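Local coordinates for protein amine Dehydrogenase (Pseudomonas putida, PDB 1JMX) that probably transfers electrons through two covalently bound hemes c, as the diheme alpha subunit of a quinohemoprotein amine dehydrogenase, at residues A[70-75]-A[110-114]; A[113-119]-A[156-162]. All coordinates share one frame; numbering follows the deposited sequence.

Contact 1 (A[70-75]-A[110-114]). With HEC (heme c), chain F.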
loop_
_atom_site.group_PDB
_atom_site.type_symbol
_atom_site.label_atom_id
_atom_site.label_comp_id
_atom_site.label_asym_id
_atom_site.label_seq_id
_atom_site.Cartn_x
_atom_site.Cartn_y
_atom_site.Cartn_z
ATOM N N LEU A 70 -23.307 -3.567 -11.119
ATOM C CA LEU A 70 -22.664 -4.056 -12.327
ATOM C C LEU A 70 -23.320 -5.362 -12.755
ATOM O O LEU A 70 -23.796 -6.128 -11.924
ATOM C CB LEU A 70 -21.175 -4.324 -12.075
ATOM C CG LEU A 70 -20.259 -3.246 -11.506
ATOM C CD1 LEU A 70 -18.834 -3.770 -11.501
ATOM C CD2 LEU A 70 -20.340 -1.990 -12.335
ATOM N N ALA A 71 -23.374 -5.598 -14.056
ATOM C CA ALA A 71 -23.909 -6.850 -14.556
ATOM C C ALA A 71 -22.861 -7.915 -14.184
ATOM O O ALA A 71 -21.700 -7.590 -13.927
ATOM C CB ALA A 71 -24.089 -6.777 -16.062
ATOM N N PRO A 72 -23.267 -9.191 -14.101
ATOM C CA PRO A 72 -22.311 -10.241 -13.753
ATOM C C PRO A 72 -21.062 -10.232 -14.633
ATOM O O PRO A 72 -19.947 -10.255 -14.127
ATOM C CB PRO A 72 -23.135 -11.512 -13.937
ATOM C CG PRO A 72 -24.498 -11.064 -13.533
ATOM C CD PRO A 72 -24.621 -9.750 -14.249
ATOM N N SER A 73 -21.258 -10.128 -15.944
ATOM C CA SER A 73 -20.150 -10.120 -16.888
ATOM C C SER A 73 -19.226 -8.910 -16.762
ATOM O O SER A 73 -18.134 -8.907 -17.315
ATOM C CB SER A 73 -20.669 -10.247 -18.318
ATOM O OG SER A 73 -21.476 -9.146 -18.672
ATOM N N GLU A 74 -19.664 -7.878 -16.048
ATOM C CA GLU A 74 -18.831 -6.697 -15.857
ATOM C C GLU A 74 -17.873 -6.894 -14.685
ATOM O O GLU A 74 -17.016 -6.052 -14.431
ATOM C CB GLU A 74 -19.689 -5.446 -15.662
ATOM C CG GLU A 74 -20.525 -5.071 -16.887
ATOM C CD GLU A 74 -21.357 -3.822 -16.666
ATOM O OE1 GLU A 74 -21.960 -3.677 -15.587
ATOM O OE2 GLU A 74 -21.405 -2.979 -17.573
ATOM N N THR A 75 -18.050 -7.995 -13.951
ATOM C CA THR A 75 -17.171 -8.331 -12.831
ATOM C C THR A 75 -16.220 -9.479 -13.213
ATOM O O THR A 75 -15.316 -9.814 -12.455
ATOM C CB THR A 75 -17.949 -8.752 -11.554
ATOM O OG1 THR A 75 -18.691 -9.954 -11.806
ATOM C CG2 THR A 75 -18.883 -7.646 -11.102
ATOM N N ALA A 110 -11.515 -1.385 -12.147
ATOM C CA ALA A 110 -12.313 -2.207 -13.057
ATOM C C ALA A 110 -13.674 -2.627 -12.500
ATOM O O ALA A 110 -14.548 -3.047 -13.252
ATOM C CB ALA A 110 -11.518 -3.428 -13.485
ATOM N N LEU A 111 -13.856 -2.509 -11.188
ATOM C CA LEU A 111 -15.126 -2.862 -10.564
ATOM C C LEU A 111 -16.080 -1.669 -10.496
ATOM O O LEU A 111 -17.000 -1.632 -9.680
ATOM C CB LEU A 111 -14.905 -3.476 -9.177
ATOM C CG LEU A 111 -14.426 -4.928 -9.207
ATOM C CD1 LEU A 111 -13.952 -5.355 -7.840
ATOM C CD2 LEU A 111 -15.543 -5.834 -9.708
ATOM N N GLN A 112 -15.842 -0.693 -11.370
ATOM C CA GLN A 112 -16.669 0.506 -11.465
ATOM C C GLN A 112 -16.920 0.880 -12.926
ATOM O O GLN A 112 -16.125 0.569 -13.809
ATOM C CB GLN A 112 -16.026 1.687 -10.722
ATOM C CG GLN A 112 -15.939 1.505 -9.213
ATOM C CD GLN A 112 -15.790 2.813 -8.466
ATOM O OE1 GLN A 112 -16.096 3.879 -8.996
ATOM N NE2 GLN A 112 -15.340 2.736 -7.222
ATOM N N ARG A 113 -18.065 1.504 -13.171
ATOM C CA ARG A 113 -18.453 1.947 -14.504
ATOM C C ARG A 113 -18.836 3.429 -14.404
ATOM O O ARG A 113 -19.670 3.808 -13.584
ATOM C CB ARG A 113 -19.624 1.102 -15.018
ATOM C CG ARG A 113 -19.262 -0.343 -15.345
ATOM C CD ARG A 113 -18.184 -0.382 -16.407
ATOM N NE ARG A 113 -17.811 -1.734 -16.813
ATOM C CZ ARG A 113 -16.990 -2.532 -16.133
ATOM N NH1 ARG A 113 -16.452 -2.125 -14.986
ATOM N NH2 ARG A 113 -16.669 -3.724 -16.620
ATOM N N ARG A 114 -18.195 4.272 -15.205
ATOM C CA ARG A 114 -18.452 5.715 -15.162
ATOM C C ARG A 114 -18.275 6.395 -16.507
ATOM O O ARG A 114 -17.541 5.905 -17.364
ATOM C CB ARG A 114 -17.451 6.405 -14.228
ATOM C CG ARG A 114 -17.340 5.885 -12.824
ATOM C CD ARG A 114 -16.176 6.569 -12.155
ATOM N NE ARG A 114 -16.053 6.226 -10.750
ATOM C CZ ARG A 114 -15.747 7.096 -9.798
ATOM N NH1 ARG A 114 -15.539 8.370 -10.098
ATOM N NH2 ARG A 114 -15.607 6.682 -8.551
HETATM FE FE HEC F . -20.479 12.795 -1.458
HETATM C CHA HEC F . -18.162 12.845 -3.906
HETATM C CHB HEC F . -21.694 9.874 -2.653
HETATM C CHC HEC F . -22.837 12.763 1.011
HETATM C CHD HEC F . -19.260 15.765 -0.247
HETATM N NA HEC F . -20.025 11.616 -2.955
HETATM C C1A HEC F . -19.033 11.775 -3.886
HETATM C C2A HEC F . -19.024 10.676 -4.843
HETATM C C3A HEC F . -20.017 9.849 -4.483
HETATM C C4A HEC F . -20.638 10.429 -3.312
HETATM C CMA HEC F . -20.407 8.559 -5.177
HETATM C CAA HEC F . -18.071 10.519 -6.006
HETATM C CBA HEC F . -16.935 9.609 -5.597
HETATM C CGA HEC F . -15.916 9.392 -6.699
HETATM O O1A HEC F . -16.071 9.946 -7.801
HETATM O O2A HEC F . -14.944 8.653 -6.455
HETATM N NB HEC F . -21.936 11.590 -0.930
HETATM C C1B HEC F . -22.317 10.393 -1.541
HETATM C C2B HEC F . -23.431 9.764 -0.915
HETATM C C3B HEC F . -23.767 10.591 0.120
HETATM C C4B HEC F . -22.836 11.710 0.115
HETATM C CMB HEC F . -24.100 8.442 -1.347
HETATM C CAB HEC F . -24.930 10.320 1.053
HETATM C CBB HEC F . -24.717 9.399 2.258
HETATM N NC HEC F . -20.942 14.003 0.055
HETATM C C1C HEC F . -21.957 13.834 0.989
HETATM C C2C HEC F . -21.994 14.915 1.941
HETATM C C3C HEC F . -21.017 15.758 1.594
HETATM C C4C HEC F . -20.345 15.189 0.422
HETATM C CMC HEC F . -22.982 15.049 3.100
HETATM C CAC HEC F . -20.859 17.156 2.174
HETATM C CBC HEC F . -20.087 17.413 3.453
HETATM N ND HEC F . -19.015 14.047 -1.962
HETATM C C1D HEC F . -18.633 15.229 -1.366
HETATM C C2D HEC F . -17.493 15.846 -2.058
HETATM C C3D HEC F . -17.209 14.993 -3.085
HETATM C C4D HEC F . -18.146 13.911 -3.009
HETATM C CMD HEC F . -16.790 17.159 -1.694
HETATM C CAD HEC F . -16.117 15.110 -4.146
HETATM C CBD HEC F . -14.745 14.587 -3.749
HETATM C CGD HEC F . -14.754 13.132 -3.347
HETATM O O1D HEC F . -14.622 12.838 -2.157
HETATM O O2D HEC F . -14.890 12.263 -4.220
HETATM O O HOH W 1 -14.174 -5.622 -15.056
HETATM O O HOH W 2 -19.442 -2.224 -19.168
#
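Arg113 and Glu74 face each other in the diheme cytochrome c domain, where the loop after helix 54-67 meets the short strand 112-113. Glu74 CB lies over one face of the guanidinium, 3.6 Å from Arg113 NH2. The charges pair only at long range, Glu74 OE2 standing 3.9 Å from Arg113 NE and well out of the guanidinium plane, with the two flat groups turned 52° apart. A water closes this gap, donating to Glu74 OE2 and accepting from Arg113 NE. Beside them Leu70 sends one methyl, CD2, to Arg113 CG at 3.6 Å and the other, CD1, against the backbone of Leu111, while Thr75 CG2 meets Leu111 CD2 at 4.0 Å. Arg113 bends at chi2 (-59°), which folds NH1 back onto its own segment, to the carbonyl oxygens of Ala110 and Gln112. Alanine in its place is likely to leave both carbonyls without this donor and to cost Glu74 one of its positive neighbours. Further out, Arg31 and Ser164 also hold the Glu74 carboxylate. On the heme side, Gln112 OE1 accepts from both NE and NH2 of Arg114, whose NH2 continues to propionate O2A of heme c at 3.0 Å, nearly straight at 178°.

Contact 2 (A[113-119]-A[156-162]); sequences RRPAKEW and LAKRYPL. With HEC (heme c), chain F.
Trp119 lays its indole across Leu156, whose CB sits 3.6 Å from the centroid of the five-membered ring and only 4° off its normal, a CH-pi contact. Leu156 CD1 extends the cover to the six-membered ring, 3.6 Å from Trp119 CE3, and Arg114 CD packs on the opposite face, so the indole is sandwiched. Trp119 and Leu156, with Arg114, also line a heme c pocket. In Trp119, chi1 (-81°), with CG anti to the carbonyl carbon, sends the indole toward helix 144-159, and chi2 (124°) turns NE1 to that helix's end. There NE1 gives a weak hydrogen bond to Tyr160 O, which also accepts from Arg114 N at 3.0 Å. Tyr160 is the first residue to leave that helix; its ring is inclined to the Arg113 guanidinium, and CD2 lies over one guanidinium face, 3.5 Å from Arg113 NH1. Toward the surface, Ala116 CB meets Ala157 CB at 3.7 Å, while Leu162 lies alongside the Pro115 ring. Pro115 is the N-cap residue of helix 116-129, whose first turn is thereby joined to the last turn of helix 144-159; helix 107-110 packs against the same Trp119 and Leu156 through Val109, and Leu96 of helix 94-100 touches Leu156.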
loop_
_atom_site.group_PDB
_atom_site.type_symbol
_atom_site.label_atom_id
_atom_site.label_comp_id
_atom_site.label_asym_id
_atom_site.label_seq_id
_atom_site.Cartn_x
_atom_site.Cartn_y
_atom_site.Cartn_z
ATOM N N ARG A 113 -18.065 1.504 -13.171
ATOM C CA ARG A 113 -18.453 1.947 -14.504
ATOM C C ARG A 113 -18.836 3.429 -14.404
ATOM O O ARG A 113 -19.670 3.808 -13.584
ATOM C CB ARG A 113 -19.624 1.102 -15.018
ATOM C CG ARG A 113 -19.262 -0.343 -15.345
ATOM C CD ARG A 113 -18.184 -0.382 -16.407
ATOM N NE ARG A 113 -17.811 -1.734 -16.813
ATOM C CZ ARG A 113 -16.990 -2.532 -16.133
ATOM N NH1 ARG A 113 -16.452 -2.125 -14.986
ATOM N NH2 ARG A 113 -16.669 -3.724 -16.620
ATOM N N ARG A 114 -18.195 4.272 -15.205
ATOM C CA ARG A 114 -18.452 5.715 -15.162
ATOM C C ARG A 114 -18.275 6.395 -16.507
ATOM O O ARG A 114 -17.541 5.905 -17.364
ATOM C CB ARG A 114 -17.451 6.405 -14.228
ATOM C CG ARG A 114 -17.340 5.885 -12.824
ATOM C CD ARG A 114 -16.176 6.569 -12.155
ATOM N NE ARG A 114 -16.053 6.226 -10.750
ATOM C CZ ARG A 114 -15.747 7.096 -9.798
ATOM N NH1 ARG A 114 -15.539 8.370 -10.098
ATOM N NH2 ARG A 114 -15.607 6.682 -8.551
ATOM N N PRO A 115 -18.973 7.529 -16.720
ATOM C CA PRO A 115 -18.820 8.242 -17.990
ATOM C C PRO A 115 -17.507 9.027 -17.852
ATOM O O PRO A 115 -16.983 9.164 -16.741
ATOM C CB PRO A 115 -20.053 9.154 -18.027
ATOM C CG PRO A 115 -20.307 9.446 -16.593
ATOM C CD PRO A 115 -20.088 8.096 -15.932
ATOM N N ALA A 116 -16.974 9.530 -18.962
ATOM C CA ALA A 116 -15.708 10.263 -18.936
ATOM C C ALA A 116 -15.587 11.389 -17.908
ATOM O O ALA A 116 -14.535 11.540 -17.294
ATOM C CB ALA A 116 -15.364 10.780 -20.325
ATOM N N LYS A 117 -16.650 12.170 -17.710
ATOM C CA LYS A 117 -16.607 13.281 -16.752
ATOM C C LYS A 117 -16.451 12.817 -15.311
ATOM O O LYS A 117 -15.831 13.508 -14.496
ATOM C CB LYS A 117 -17.840 14.178 -16.899
ATOM C CG LYS A 117 -17.960 15.309 -15.857
ATOM C CD LYS A 117 -16.741 16.253 -15.831
ATOM C CE LYS A 117 -16.525 16.974 -17.162
ATOM N NZ LYS A 117 -15.404 17.983 -17.122
ATOM N N GLU A 118 -17.024 11.660 -14.994
ATOM C CA GLU A 118 -16.926 11.105 -13.649
ATOM C C GLU A 118 -15.531 10.520 -13.422
ATOM O O GLU A 118 -15.064 10.453 -12.286
ATOM C CB GLU A 118 -18.014 10.059 -13.413
ATOM C CG GLU A 118 -19.431 10.618 -13.519
ATOM C CD GLU A 118 -19.724 11.670 -12.469
ATOM O OE1 GLU A 118 -19.483 11.393 -11.289
ATOM O OE2 GLU A 118 -20.201 12.770 -12.812
ATOM N N TRP A 119 -14.872 10.105 -14.506
ATOM C CA TRP A 119 -13.511 9.578 -14.431
ATOM C C TRP A 119 -12.576 10.778 -14.295
ATOM O O TRP A 119 -11.538 10.690 -13.639
ATOM C CB TRP A 119 -13.132 8.768 -15.688
ATOM C CG TRP A 119 -13.634 7.340 -15.722
ATOM C CD1 TRP A 119 -14.409 6.773 -16.692
ATOM C CD2 TRP A 119 -13.375 6.302 -14.759
ATOM N NE1 TRP A 119 -14.648 5.449 -16.398
ATOM C CE2 TRP A 119 -14.030 5.132 -15.218
ATOM C CE3 TRP A 119 -12.656 6.243 -13.555
ATOM C CZ2 TRP A 119 -13.991 3.920 -14.516
ATOM C CZ3 TRP A 119 -12.617 5.029 -12.854
ATOM C CH2 TRP A 119 -13.283 3.889 -13.342
ATOM N N LEU A 156 -10.316 4.922 -19.756
ATOM C CA LEU A 156 -11.141 4.423 -18.663
ATOM C C LEU A 156 -12.615 4.489 -19.045
ATOM O O LEU A 156 -13.389 3.607 -18.691
ATOM C CB LEU A 156 -10.914 5.252 -17.393
ATOM C CG LEU A 156 -9.631 5.155 -16.569
ATOM C CD1 LEU A 156 -9.618 6.245 -15.514
ATOM C CD2 LEU A 156 -9.530 3.792 -15.915
ATOM N N ALA A 157 -12.991 5.540 -19.772
ATOM C CA ALA A 157 -14.370 5.731 -20.202
ATOM C C ALA A 157 -14.784 4.734 -21.278
ATOM O O ALA A 157 -15.937 4.327 -21.348
ATOM C CB ALA A 157 -14.573 7.150 -20.699
ATOM N N LYS A 158 -13.845 4.355 -22.130
ATOM C CA LYS A 158 -14.132 3.399 -23.190
ATOM C C LYS A 158 -14.174 1.959 -22.653
ATOM O O LYS A 158 -15.028 1.154 -23.047
ATOM C CB LYS A 158 -13.086 3.529 -24.300
ATOM C CG LYS A 158 -13.326 2.607 -25.483
ATOM C CD LYS A 158 -12.341 2.868 -26.624
ATOM C CE LYS A 158 -12.736 4.109 -27.417
ATOM N NZ LYS A 158 -11.930 4.264 -28.679
ATOM N N ARG A 159 -13.258 1.652 -21.739
ATOM C CA ARG A 159 -13.173 0.327 -21.145
ATOM C C ARG A 159 -14.252 0.074 -20.093
ATOM O O ARG A 159 -14.815 -1.020 -20.024
ATOM C CB ARG A 159 -11.786 0.105 -20.519
ATOM C CG ARG A 159 -10.616 0.376 -21.461
ATOM C CD ARG A 159 -9.347 -0.395 -21.081
ATOM N NE ARG A 159 -8.913 -0.225 -19.690
ATOM C CZ ARG A 159 -8.083 -1.066 -19.058
ATOM N NH1 ARG A 159 -7.596 -2.129 -19.688
ATOM N NH2 ARG A 159 -7.762 -0.877 -17.777
ATOM N N TYR A 160 -14.542 1.094 -19.287
ATOM C CA TYR A 160 -15.531 0.972 -18.219
ATOM C C TYR A 160 -16.571 2.084 -18.252
ATOM O O TYR A 160 -16.617 2.905 -17.343
ATOM C CB TYR A 160 -14.829 1.005 -16.862
ATOM C CG TYR A 160 -13.615 0.122 -16.757
ATOM C CD1 TYR A 160 -12.383 0.655 -16.383
ATOM C CD2 TYR A 160 -13.696 -1.249 -17.013
ATOM C CE1 TYR A 160 -11.259 -0.152 -16.263
ATOM C CE2 TYR A 160 -12.580 -2.075 -16.894
ATOM C CZ TYR A 160 -11.361 -1.522 -16.516
ATOM O OH TYR A 160 -10.248 -2.328 -16.363
ATOM N N PRO A 161 -17.444 2.094 -19.277
ATOM C CA PRO A 161 -18.502 3.093 -19.465
ATOM C C PRO A 161 -19.718 2.900 -18.577
ATOM O O PRO A 161 -20.046 1.780 -18.195
ATOM C CB PRO A 161 -18.874 2.903 -20.929
ATOM C CG PRO A 161 -18.759 1.429 -21.090
ATOM C CD PRO A 161 -17.461 1.118 -20.381
ATOM N N LEU A 162 -20.409 3.997 -18.291
ATOM C CA LEU A 162 -21.608 3.971 -17.462
ATOM C C LEU A 162 -22.668 3.096 -18.130
ATOM O O LEU A 162 -23.296 2.262 -17.487
ATOM C CB LEU A 162 -22.139 5.394 -17.280
ATOM C CG LEU A 162 -22.915 5.755 -16.011
ATOM C CD1 LEU A 162 -24.398 5.783 -16.275
ATOM C CD2 LEU A 162 -22.565 4.814 -14.872
HETATM FE FE HEC F . -20.479 12.795 -1.458
HETATM C CHA HEC F . -18.162 12.845 -3.906
HETATM C CHB HEC F . -21.694 9.874 -2.653
HETATM C CHC HEC F . -22.837 12.763 1.011
HETATM C CHD HEC F . -19.260 15.765 -0.247
HETATM N NA HEC F . -20.025 11.616 -2.955
HETATM C C1A HEC F . -19.033 11.775 -3.886
HETATM C C2A HEC F . -19.024 10.676 -4.843
HETATM C C3A HEC F . -20.017 9.849 -4.483
HETATM C C4A HEC F . -20.638 10.429 -3.312
HETATM C CMA HEC F . -20.407 8.559 -5.177
HETATM C CAA HEC F . -18.071 10.519 -6.006
HETATM C CBA HEC F . -16.935 9.609 -5.597
HETATM C CGA HEC F . -15.916 9.392 -6.699
HETATM O O1A HEC F . -16.071 9.946 -7.801
HETATM O O2A HEC F . -14.944 8.653 -6.455
HETATM N NB HEC F . -21.936 11.590 -0.930
HETATM C C1B HEC F . -22.317 10.393 -1.541
HETATM C C2B HEC F . -23.431 9.764 -0.915
HETATM C C3B HEC F . -23.767 10.591 0.120
HETATM C C4B HEC F . -22.836 11.710 0.115
HETATM C CMB HEC F . -24.100 8.442 -1.347
HETATM C CAB HEC F . -24.930 10.320 1.053
HETATM C CBB HEC F . -24.717 9.399 2.258
HETATM N NC HEC F . -20.942 14.003 0.055
HETATM C C1C HEC F . -21.957 13.834 0.989
HETATM C C2C HEC F . -21.994 14.915 1.941
HETATM C C3C HEC F . -21.017 15.758 1.594
HETATM C C4C HEC F . -20.345 15.189 0.422
HETATM C CMC HEC F . -22.982 15.049 3.100
HETATM C CAC HEC F . -20.859 17.156 2.174
HETATM C CBC HEC F . -20.087 17.413 3.453
HETATM N ND HEC F . -19.015 14.047 -1.962
HETATM C C1D HEC F . -18.633 15.229 -1.366
HETATM C C2D HEC F . -17.493 15.846 -2.058
HETATM C C3D HEC F . -17.209 14.993 -3.085
HETATM C C4D HEC F . -18.146 13.911 -3.009
HETATM C CMD HEC F . -16.790 17.159 -1.694
HETATM C CAD HEC F . -16.117 15.110 -4.146
HETATM C CBD HEC F . -14.745 14.587 -3.749
HETATM C CGD HEC F . -14.754 13.132 -3.347
HETATM O O1D HEC F . -14.622 12.838 -2.157
HETATM O O2D HEC F . -14.890 12.263 -4.220
#

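From the N terminus, the chain passes helix 54-67 and enters 70-75; contact 1 closes the loop that returns, by way of helices 94-100 and 107-110, to 110-114. Contact 2 starts where contact 1 ends, sharing Arg113 and Arg114, and closes a second, mainly helical loop at 156-162. The two loops thus follow one another, neither nested nor crossed, with centres 11 Å apart. They also meet directly, Ala110 CB lying 3.3 Å from Tyr160 OH. Together they tie the loop after helix 54-67, strand 112-113 and helices 116-129 and 144-159 into one diheme cytochrome c domain.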